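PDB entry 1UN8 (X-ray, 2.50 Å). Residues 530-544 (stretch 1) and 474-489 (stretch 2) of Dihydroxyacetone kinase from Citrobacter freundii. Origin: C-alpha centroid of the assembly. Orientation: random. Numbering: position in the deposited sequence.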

ATOM      1  N   GLY A 530       5.023 -46.132 -23.424  1.00 86.41           N
ATOM      2  CA  GLY A 530       4.715 -45.745 -22.057  1.00 82.17           C
ATOM      3  C   GLY A 530       4.781 -44.237 -21.882  1.00 79.28           C
ATOM      4  O   GLY A 530       4.512 -43.712 -20.800  1.00 78.75           O
ATOM      5  N   ASN A 531       5.150 -43.541 -22.955  1.00 75.86           N
ATOM      6  CA  ASN A 531       5.248 -42.087 -22.950  1.00 72.09           C
ATOM      7  C   ASN A 531       4.070 -41.488 -23.713  1.00 69.37           C
ATOM      8  O   ASN A 531       4.089 -40.302 -24.065  1.00 68.61           O
ATOM      9  CB  ASN A 531       6.545 -41.625 -23.629  1.00 74.12           C
ATOM     10  CG  ASN A 531       7.789 -41.950 -22.819  1.00 75.66           C
ATOM     11  OD1 ASN A 531       7.868 -41.655 -21.619  1.00 75.64           O
ATOM     12  ND2 ASN A 531       8.782 -42.543 -23.479  1.00 75.32           N
ATOM     13  N   MET A 532       3.053 -42.304 -23.981  1.00 65.65           N
ATOM     14  CA  MET A 532       1.892 -41.828 -24.725  1.00 62.20           C
ATOM     15  C   MET A 532       0.951 -41.044 -23.830  1.00 60.95           C
ATOM     16  O   MET A 532       0.694 -41.440 -22.686  1.00 60.17           O
ATOM     17  CB  MET A 532       1.131 -42.997 -25.359  1.00 60.65           C
ATOM     18  CG  MET A 532       0.058 -42.552 -26.350  1.00 58.57           C
ATOM     19  SD  MET A 532      -0.694 -43.917 -27.253  1.00 58.13           S
ATOM     20  CE  MET A 532       0.348 -44.004 -28.694  1.00 58.57           C
ATOM     21  N   ASP A 533       0.451 -39.925 -24.343  1.00 58.50           N
ATOM     22  CA  ASP A 533      -0.485 -39.114 -23.578  1.00 56.27           C
ATOM     23  C   ASP A 533      -1.799 -39.884 -23.452  1.00 54.50           C
ATOM     24  O   ASP A 533      -2.316 -40.408 -24.436  1.00 54.77           O
ATOM     25  CB  ASP A 533      -0.740 -37.788 -24.279  1.00 56.56           C
ATOM     26  CG  ASP A 533      -1.859 -37.004 -23.630  1.00 57.96           C
ATOM     27  OD1 ASP A 533      -1.721 -36.663 -22.436  1.00 57.47           O
ATOM     28  OD2 ASP A 533      -2.876 -36.739 -24.309  1.00 58.27           O
ATOM     29  N   PRO A 534      -2.352 -39.971 -22.236  1.00 53.19           N
ATOM     30  CA  PRO A 534      -3.614 -40.691 -22.012  1.00 51.15           C
ATOM     31  C   PRO A 534      -4.765 -40.144 -22.862  1.00 49.80           C
ATOM     32  O   PRO A 534      -5.534 -40.909 -23.456  1.00 48.36           O
ATOM     33  CB  PRO A 534      -3.859 -40.492 -20.520  1.00 50.99           C
ATOM     34  CG  PRO A 534      -2.477 -40.345 -19.973  1.00 51.73           C
ATOM     35  CD  PRO A 534      -1.829 -39.432 -20.972  1.00 51.37           C
ATOM     36  N   GLY A 535      -4.872 -38.821 -22.918  1.00 46.77           N
ATOM     37  CA  GLY A 535      -5.923 -38.208 -23.699  1.00 46.98           C
ATOM     38  C   GLY A 535      -5.935 -38.711 -25.128  1.00 47.35           C
ATOM     39  O   GLY A 535      -6.942 -39.228 -25.603  1.00 47.95           O
ATOM     40  N   ALA A 536      -4.807 -38.565 -25.812  1.00 46.68           N
ATOM     41  CA  ALA A 536      -4.674 -38.993 -27.190  1.00 44.84           C
ATOM     42  C   ALA A 536      -4.999 -40.473 -27.362  1.00 44.66           C
ATOM     43  O   ALA A 536      -5.799 -40.852 -28.228  1.00 43.41           O
ATOM     44  CB  ALA A 536      -3.259 -38.699 -27.678  1.00 45.32           C
ATOM     45  N   GLN A 537      -4.373 -41.309 -26.542  1.00 44.46           N
ATOM     46  CA  GLN A 537      -4.599 -42.751 -26.610  1.00 44.84           C
ATOM     47  C   GLN A 537      -6.091 -43.067 -26.449  1.00 45.11           C
ATOM     48  O   GLN A 537      -6.663 -43.828 -27.230  1.00 45.05           O
ATOM     49  CB  GLN A 537      -3.770 -43.463 -25.525  1.00 43.23           C
ATOM     50  CG  GLN A 537      -4.349 -44.784 -25.013  1.00 42.70           C
ATOM     51  CD  GLN A 537      -4.088 -45.955 -25.927  1.00 43.39           C
ATOM     52  OE1 GLN A 537      -3.770 -45.795 -27.108  1.00 46.39           O
ATOM     53  NE2 GLN A 537      -4.238 -47.147 -25.388  1.00 43.30           N
ATOM     54  N   ARG A 538      -6.718 -42.476 -25.437  1.00 45.87           N
ATOM     55  CA  ARG A 538      -8.141 -42.709 -25.193  1.00 47.25           C
ATOM     56  C   ARG A 538      -8.945 -42.382 -26.445  1.00 47.83           C
ATOM     57  O   ARG A 538      -9.869 -43.100 -26.834  1.00 48.24           O
ATOM     58  CB  ARG A 538      -8.620 -41.855 -24.040  1.00 46.16           C
ATOM     59  N   LEU A 539      -8.565 -41.289 -27.075  1.00 47.24           N
ATOM     60  CA  LEU A 539      -9.224 -40.831 -28.268  1.00 47.21           C
ATOM     61  C   LEU A 539      -9.027 -41.805 -29.411  1.00 48.20           C
ATOM     62  O   LEU A 539      -9.970 -42.158 -30.116  1.00 47.83           O
ATOM     63  CB  LEU A 539      -8.646 -39.493 -28.625  1.00 49.84           C
ATOM     64  CG  LEU A 539      -9.673 -38.559 -29.202  1.00 52.90           C
ATOM     65  CD1 LEU A 539      -9.453 -37.181 -28.596  1.00 52.87           C
ATOM     66  CD2 LEU A 539      -9.575 -38.588 -30.727  1.00 52.04           C
ATOM     67  N   ALA A 540      -7.791 -42.246 -29.587  1.00 48.78           N
ATOM     68  CA  ALA A 540      -7.475 -43.181 -30.650  1.00 49.24           C
ATOM     69  C   ALA A 540      -8.210 -44.502 -30.458  1.00 48.77           C
ATOM     70  O   ALA A 540      -8.657 -45.120 -31.422  1.00 50.53           O
ATOM     71  CB  ALA A 540      -5.961 -43.415 -30.709  1.00 48.73           C
ATOM     72  N   MET A 541      -8.344 -44.945 -29.218  1.00 47.59           N
ATOM     73  CA  MET A 541      -9.027 -46.202 -28.984  1.00 47.35           C
ATOM     74  C   MET A 541     -10.523 -46.067 -29.250  1.00 48.28           C
ATOM     75  O   MET A 541     -11.176 -47.013 -29.687  1.00 48.82           O
ATOM     76  CB  MET A 541      -8.757 -46.685 -27.562  1.00 45.46           C
ATOM     77  CG  MET A 541      -7.305 -47.023 -27.326  1.00 44.09           C
ATOM     78  SD  MET A 541      -6.666 -48.230 -28.522  1.00 44.47           S
ATOM     79  CE  MET A 541      -5.872 -47.171 -29.763  1.00 44.82           C
ATOM     80  N   VAL A 542     -11.066 -44.883 -29.002  1.00 48.34           N
ATOM     81  CA  VAL A 542     -12.475 -44.669 -29.253  1.00 48.50           C
ATOM     82  C   VAL A 542     -12.726 -44.853 -30.744  1.00 49.21           C
ATOM     83  O   VAL A 542     -13.572 -45.650 -31.146  1.00 50.08           O
ATOM     84  CB  VAL A 542     -12.914 -43.261 -28.821  1.00 48.93           C
ATOM     85  CG1 VAL A 542     -14.293 -42.948 -29.384  1.00 48.56           C
ATOM     86  CG2 VAL A 542     -12.952 -43.183 -27.305  1.00 48.57           C
ATOM     87  N   PHE A 543     -11.988 -44.131 -31.573  1.00 48.50           N
ATOM     88  CA  PHE A 543     -12.174 -44.270 -33.003  1.00 48.69           C
ATOM     89  C   PHE A 543     -11.881 -45.675 -33.506  1.00 50.90           C
ATOM     90  O   PHE A 543     -12.548 -46.170 -34.417  1.00 51.88           O
ATOM     91  CB  PHE A 543     -11.330 -43.254 -33.749  1.00 46.48           C
ATOM     92  CG  PHE A 543     -11.938 -41.892 -33.769  1.00 44.85           C
ATOM     93  CD1 PHE A 543     -11.675 -40.986 -32.757  1.00 44.43           C
ATOM     94  CD2 PHE A 543     -12.831 -41.541 -34.765  1.00 44.20           C
ATOM     95  CE1 PHE A 543     -12.293 -39.748 -32.730  1.00 43.59           C
ATOM     96  CE2 PHE A 543     -13.457 -40.304 -34.748  1.00 45.66           C
ATOM     97  CZ  PHE A 543     -13.188 -39.404 -33.725  1.00 45.11           C
ATOM     98  N   LYS A 544     -10.884 -46.318 -32.911  1.00 52.54           N
ATOM     99  CA  LYS A 544     -10.537 -47.680 -33.279  1.00 53.35           C
ATOM    100  C   LYS A 544     -11.775 -48.548 -33.071  1.00 53.62           C
ATOM    101  O   LYS A 544     -12.123 -49.370 -33.913  1.00 53.90           O
ATOM    102  CB  LYS A 544      -9.405 -48.201 -32.396  1.00 54.66           C
ATOM    103  CG  LYS A 544      -8.973 -49.606 -32.740  1.00 55.84           C
ATOM    104  CD  LYS A 544      -7.941 -50.118 -31.771  1.00 57.16           C
ATOM    105  CE  LYS A 544      -7.582 -51.559 -32.083  1.00 59.22           C
ATOM    106  NZ  LYS A 544      -6.611 -52.082 -31.088  1.00 62.07           N
TER
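Stretch 2 (474-489) DRTMIDALQPALTSLL

Stretch 2 enters as a loop, extended at Thr476 alone, and then forms a helix, clear by Ile478 and running to Leu489 and beyond, that lies along the helix 534-544 in the same general direction. The two axes make an angle of 34° and come within 7.6 Å of each other. Contact begins at the loops preceding both helices. Asp474 stays out of reach, whereas Arg475, in a left-handed backbone conformation (phi/psi 73/44°), sends its side chain back to stretch 1. Its NH2 donates a weak hydrogen bond to Asn531 O (2.8 Å), which lies at the edge of the guanidinium, while Asp533 CB covers one face, 4.2 Å from Arg475 NH2. Thr476 points its CB away from stretch 1 and caps its own helix, OG1 accepting from Ile478 N at 3.1 Å; its CA nevertheless lies 3.2 Å from Asp533 OD2. That carboxylate oxygen caps the helix of stretch 1 by accepting from Ala536 N (3.1 Å).

At Met477 the backbones are closest, with its CA 3.7 Å from Ala536 CA. Such proximity depends on Gly535: a CB there would clash with Met477 N. Met477 CE also meets Leu539 CD1 at 3.4 Å. Ile478 faces away, but one turn on from Met477, Ala480 points toward stretch 1, its CB 4.0 Å from both Ala536 CB and Leu539 CB. Leu481 continues the apolar contact, its CG 3.2 Å from Leu539 CD1 and its CD2 4.2 Å from Phe543 CE1.

The helix is kinked at Pro483, whose N has no bond to the preceding turn. Beyond it, Ala484 CB sits over one face of the Phe543 ring, 3.9 Å from the centroid, a CH-pi contact. Leu488 closes the interface with CD1 at the ring edge, 3.6 Å from Phe543 CE2; Leu489 is out of reach.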

ATOM      1  N   ASP A 474       1.129 -30.336 -28.564  1.00 51.25           N
ATOM      2  CA  ASP A 474       1.330 -30.058 -27.140  1.00 51.61           C
ATOM      3  C   ASP A 474       1.093 -31.285 -26.259  1.00 52.00           C
ATOM      4  O   ASP A 474       1.123 -31.211 -25.034  1.00 51.40           O
ATOM      5  CB  ASP A 474       0.445 -28.887 -26.672  1.00 52.71           C
ATOM      6  CG  ASP A 474       0.849 -27.548 -27.301  1.00 53.59           C
ATOM      7  OD1 ASP A 474       2.042 -27.370 -27.620  1.00 53.33           O
ATOM      8  OD2 ASP A 474      -0.022 -26.661 -27.466  1.00 54.69           O
ATOM      9  N   ARG A 475       0.834 -32.417 -26.891  1.00 52.22           N
ATOM     10  CA  ARG A 475       0.650 -33.666 -26.164  1.00 53.46           C
ATOM     11  C   ARG A 475      -0.640 -33.852 -25.369  1.00 53.20           C
ATOM     12  O   ARG A 475      -0.617 -34.335 -24.234  1.00 53.76           O
ATOM     13  CB  ARG A 475       1.857 -33.919 -25.246  1.00 53.54           C
ATOM     14  CG  ARG A 475       3.202 -33.846 -25.974  1.00 55.26           C
ATOM     15  CD  ARG A 475       4.347 -34.448 -25.154  1.00 55.58           C
ATOM     16  NE  ARG A 475       4.134 -35.868 -24.880  1.00 56.61           N
ATOM     17  CZ  ARG A 475       3.585 -36.349 -23.767  1.00 56.24           C
ATOM     18  NH1 ARG A 475       3.198 -35.522 -22.810  1.00 57.65           N
ATOM     19  NH2 ARG A 475       3.395 -37.657 -23.620  1.00 55.22           N
ATOM     20  N   THR A 476      -1.768 -33.484 -25.968  1.00 52.59           N
ATOM     21  CA  THR A 476      -3.061 -33.676 -25.314  1.00 51.33           C
ATOM     22  C   THR A 476      -3.950 -34.424 -26.296  1.00 50.84           C
ATOM     23  O   THR A 476      -3.570 -34.620 -27.453  1.00 51.15           O
ATOM     24  CB  THR A 476      -3.746 -32.344 -24.966  1.00 50.61           C
ATOM     25  OG1 THR A 476      -4.333 -31.780 -26.149  1.00 48.71           O
ATOM     26  CG2 THR A 476      -2.736 -31.369 -24.378  1.00 46.25           C
ATOM     27  N   MET A 477      -5.133 -34.823 -25.849  1.00 50.39           N
ATOM     28  CA  MET A 477      -6.050 -35.548 -26.718  1.00 49.75           C
ATOM     29  C   MET A 477      -6.223 -34.861 -28.081  1.00 49.01           C
ATOM     30  O   MET A 477      -6.557 -35.505 -29.074  1.00 48.20           O
ATOM     31  CB  MET A 477      -7.398 -35.694 -26.030  1.00 49.00           C
ATOM     32  CG  MET A 477      -8.106 -34.398 -25.785  1.00 49.77           C
ATOM     33  SD  MET A 477      -9.585 -34.729 -24.833  1.00 52.49           S
ATOM     34  CE  MET A 477     -10.703 -35.209 -26.135  1.00 52.57           C
ATOM     35  N   ILE A 478      -5.980 -33.557 -28.127  1.00 48.16           N
ATOM     36  CA  ILE A 478      -6.106 -32.805 -29.366  1.00 48.40           C
ATOM     37  C   ILE A 478      -5.266 -33.437 -30.473  1.00 48.98           C
ATOM     38  O   ILE A 478      -5.697 -33.507 -31.628  1.00 49.06           O
ATOM     39  CB  ILE A 478      -5.641 -31.338 -29.177  1.00 49.98           C
ATOM     40  CG1 ILE A 478      -6.455 -30.666 -28.064  1.00 50.85           C
ATOM     41  CG2 ILE A 478      -5.782 -30.567 -30.484  1.00 49.32           C
ATOM     42  CD1 ILE A 478      -7.933 -30.600 -28.330  1.00 50.12           C
ATOM     43  N   ASP A 479      -4.070 -33.904 -30.116  1.00 48.42           N
ATOM     44  CA  ASP A 479      -3.168 -34.512 -31.091  1.00 48.73           C
ATOM     45  C   ASP A 479      -3.738 -35.701 -31.854  1.00 48.51           C
ATOM     46  O   ASP A 479      -3.257 -36.040 -32.935  1.00 49.63           O
ATOM     47  CB  ASP A 479      -1.866 -34.923 -30.415  1.00 49.09           C
ATOM     48  CG  ASP A 479      -1.254 -33.794 -29.635  1.00 50.32           C
ATOM     49  OD1 ASP A 479      -0.859 -32.795 -30.267  1.00 53.28           O
ATOM     50  OD2 ASP A 479      -1.152 -33.895 -28.399  1.00 50.71           O
ATOM     51  N   ALA A 480      -4.762 -36.330 -31.295  1.00 46.78           N
ATOM     52  CA  ALA A 480      -5.389 -37.462 -31.949  1.00 46.67           C
ATOM     53  C   ALA A 480      -6.770 -37.050 -32.466  1.00 46.64           C
ATOM     54  O   ALA A 480      -7.204 -37.500 -33.527  1.00 47.06           O
ATOM     55  CB  ALA A 480      -5.513 -38.641 -30.962  1.00 44.49           C
ATOM     56  N   LEU A 481      -7.447 -36.179 -31.720  1.00 46.59           N
ATOM     57  CA  LEU A 481      -8.790 -35.732 -32.085  1.00 46.51           C
ATOM     58  C   LEU A 481      -8.840 -34.946 -33.387  1.00 46.92           C
ATOM     59  O   LEU A 481      -9.615 -35.267 -34.282  1.00 47.34           O
ATOM     60  CB  LEU A 481      -9.391 -34.873 -30.969  1.00 44.33           C
ATOM     61  CG  LEU A 481     -10.865 -35.072 -30.592  1.00 42.32           C
ATOM     62  CD1 LEU A 481     -11.443 -33.725 -30.223  1.00 41.54           C
ATOM     63  CD2 LEU A 481     -11.656 -35.690 -31.717  1.00 41.21           C
ATOM     64  N   GLN A 482      -8.019 -33.910 -33.485  1.00 48.17           N
ATOM     65  CA  GLN A 482      -8.001 -33.079 -34.682  1.00 50.64           C
ATOM     66  C   GLN A 482      -7.781 -33.892 -35.953  1.00 49.46           C
ATOM     67  O   GLN A 482      -8.549 -33.781 -36.904  1.00 48.73           O
ATOM     68  CB  GLN A 482      -6.924 -32.004 -34.567  1.00 52.72           C
ATOM     69  CG  GLN A 482      -6.964 -31.011 -35.695  1.00 57.48           C
ATOM     70  CD  GLN A 482      -6.757 -29.594 -35.213  1.00 61.33           C
ATOM     71  OE1 GLN A 482      -5.686 -29.240 -34.707  1.00 62.62           O
ATOM     72  NE2 GLN A 482      -7.790 -28.770 -35.359  1.00 63.58           N
ATOM     73  N   PRO A 483      -6.721 -34.718 -35.983  1.00 49.64           N
ATOM     74  CA  PRO A 483      -6.451 -35.531 -37.170  1.00 49.27           C
ATOM     75  C   PRO A 483      -7.694 -36.313 -37.563  1.00 49.46           C
ATOM     76  O   PRO A 483      -8.076 -36.337 -38.734  1.00 50.08           O
ATOM     77  CB  PRO A 483      -5.319 -36.446 -36.705  1.00 48.24           C
ATOM     78  CG  PRO A 483      -4.587 -35.601 -35.730  1.00 46.42           C
ATOM     79  CD  PRO A 483      -5.703 -34.966 -34.943  1.00 49.14           C
ATOM     80  N   ALA A 484      -8.323 -36.929 -36.563  1.00 48.60           N
ATOM     81  CA  ALA A 484      -9.525 -37.726 -36.770  1.00 48.66           C
ATOM     82  C   ALA A 484     -10.678 -36.890 -37.298  1.00 48.79           C
ATOM     83  O   ALA A 484     -11.352 -37.293 -38.248  1.00 49.28           O
ATOM     84  CB  ALA A 484      -9.930 -38.409 -35.466  1.00 46.52           C
ATOM     85  N   LEU A 485     -10.909 -35.731 -36.692  1.00 48.82           N
ATOM     86  CA  LEU A 485     -12.009 -34.881 -37.130  1.00 50.24           C
ATOM     87  C   LEU A 485     -11.749 -34.319 -38.515  1.00 51.48           C
ATOM     88  O   LEU A 485     -12.684 -34.054 -39.278  1.00 52.73           O
ATOM     89  CB  LEU A 485     -12.261 -33.750 -36.129  1.00 48.23           C
ATOM     90  CG  LEU A 485     -12.812 -34.247 -34.785  1.00 48.03           C
ATOM     91  CD1 LEU A 485     -13.206 -33.071 -33.923  1.00 48.01           C
ATOM     92  CD2 LEU A 485     -14.014 -35.153 -35.019  1.00 47.21           C
ATOM     93  N   THR A 486     -10.479 -34.148 -38.851  1.00 52.00           N
ATOM     94  CA  THR A 486     -10.145 -33.644 -40.169  1.00 53.27           C
ATOM     95  C   THR A 486     -10.350 -34.785 -41.163  1.00 55.54           C
ATOM     96  O   THR A 486     -10.901 -34.583 -42.247  1.00 56.89           O
ATOM     97  CB  THR A 486      -8.699 -33.153 -40.225  1.00 51.83           C
ATOM     98  OG1 THR A 486      -8.551 -32.039 -39.340  1.00 51.54           O
ATOM     99  CG2 THR A 486      -8.339 -32.714 -41.626  1.00 50.09           C
ATOM    100  N   SER A 487      -9.923 -35.987 -40.787  1.00 55.38           N
ATOM    101  CA  SER A 487     -10.093 -37.138 -41.662  1.00 56.97           C
ATOM    102  C   SER A 487     -11.573 -37.297 -42.027  1.00 58.94           C
ATOM    103  O   SER A 487     -11.921 -37.440 -43.202  1.00 58.69           O
ATOM    104  CB  SER A 487      -9.596 -38.405 -40.973  1.00 56.25           C
ATOM    105  OG  SER A 487      -9.752 -39.534 -41.809  1.00 54.39           O
ATOM    106  N   LEU A 488     -12.433 -37.252 -41.015  1.00 59.53           N
ATOM    107  CA  LEU A 488     -13.867 -37.399 -41.209  1.00 60.23           C
ATOM    108  C   LEU A 488     -14.480 -36.273 -42.034  1.00 60.89           C
ATOM    109  O   LEU A 488     -15.463 -36.480 -42.736  1.00 60.88           O
ATOM    110  CB  LEU A 488     -14.564 -37.489 -39.851  1.00 60.81           C
ATOM    111  CG  LEU A 488     -14.272 -38.769 -39.067  1.00 62.30           C
ATOM    112  CD1 LEU A 488     -14.808 -38.664 -37.651  1.00 63.37           C
ATOM    113  CD2 LEU A 488     -14.901 -39.946 -39.785  1.00 62.62           C
ATOM    114  N   LEU A 489     -13.899 -35.085 -41.952  1.00 61.73           N
ATOM    115  CA  LEU A 489     -14.413 -33.940 -42.691  1.00 62.07           C
ATOM    116  C   LEU A 489     -14.258 -34.149 -44.195  1.00 63.13           C
ATOM    117  O   LEU A 489     -14.993 -33.565 -44.994  1.00 63.17           O
ATOM    118  CB  LEU A 489     -13.675 -32.673 -42.261  1.00 61.92           C
ATOM    119  CG  LEU A 489     -14.437 -31.350 -42.385  1.00 61.16           C
ATOM    120  CD1 LEU A 489     -15.770 -31.452 -41.655  1.00 58.88           C
ATOM    121  CD2 LEU A 489     -13.591 -30.218 -41.812  1.00 60.13           C
TER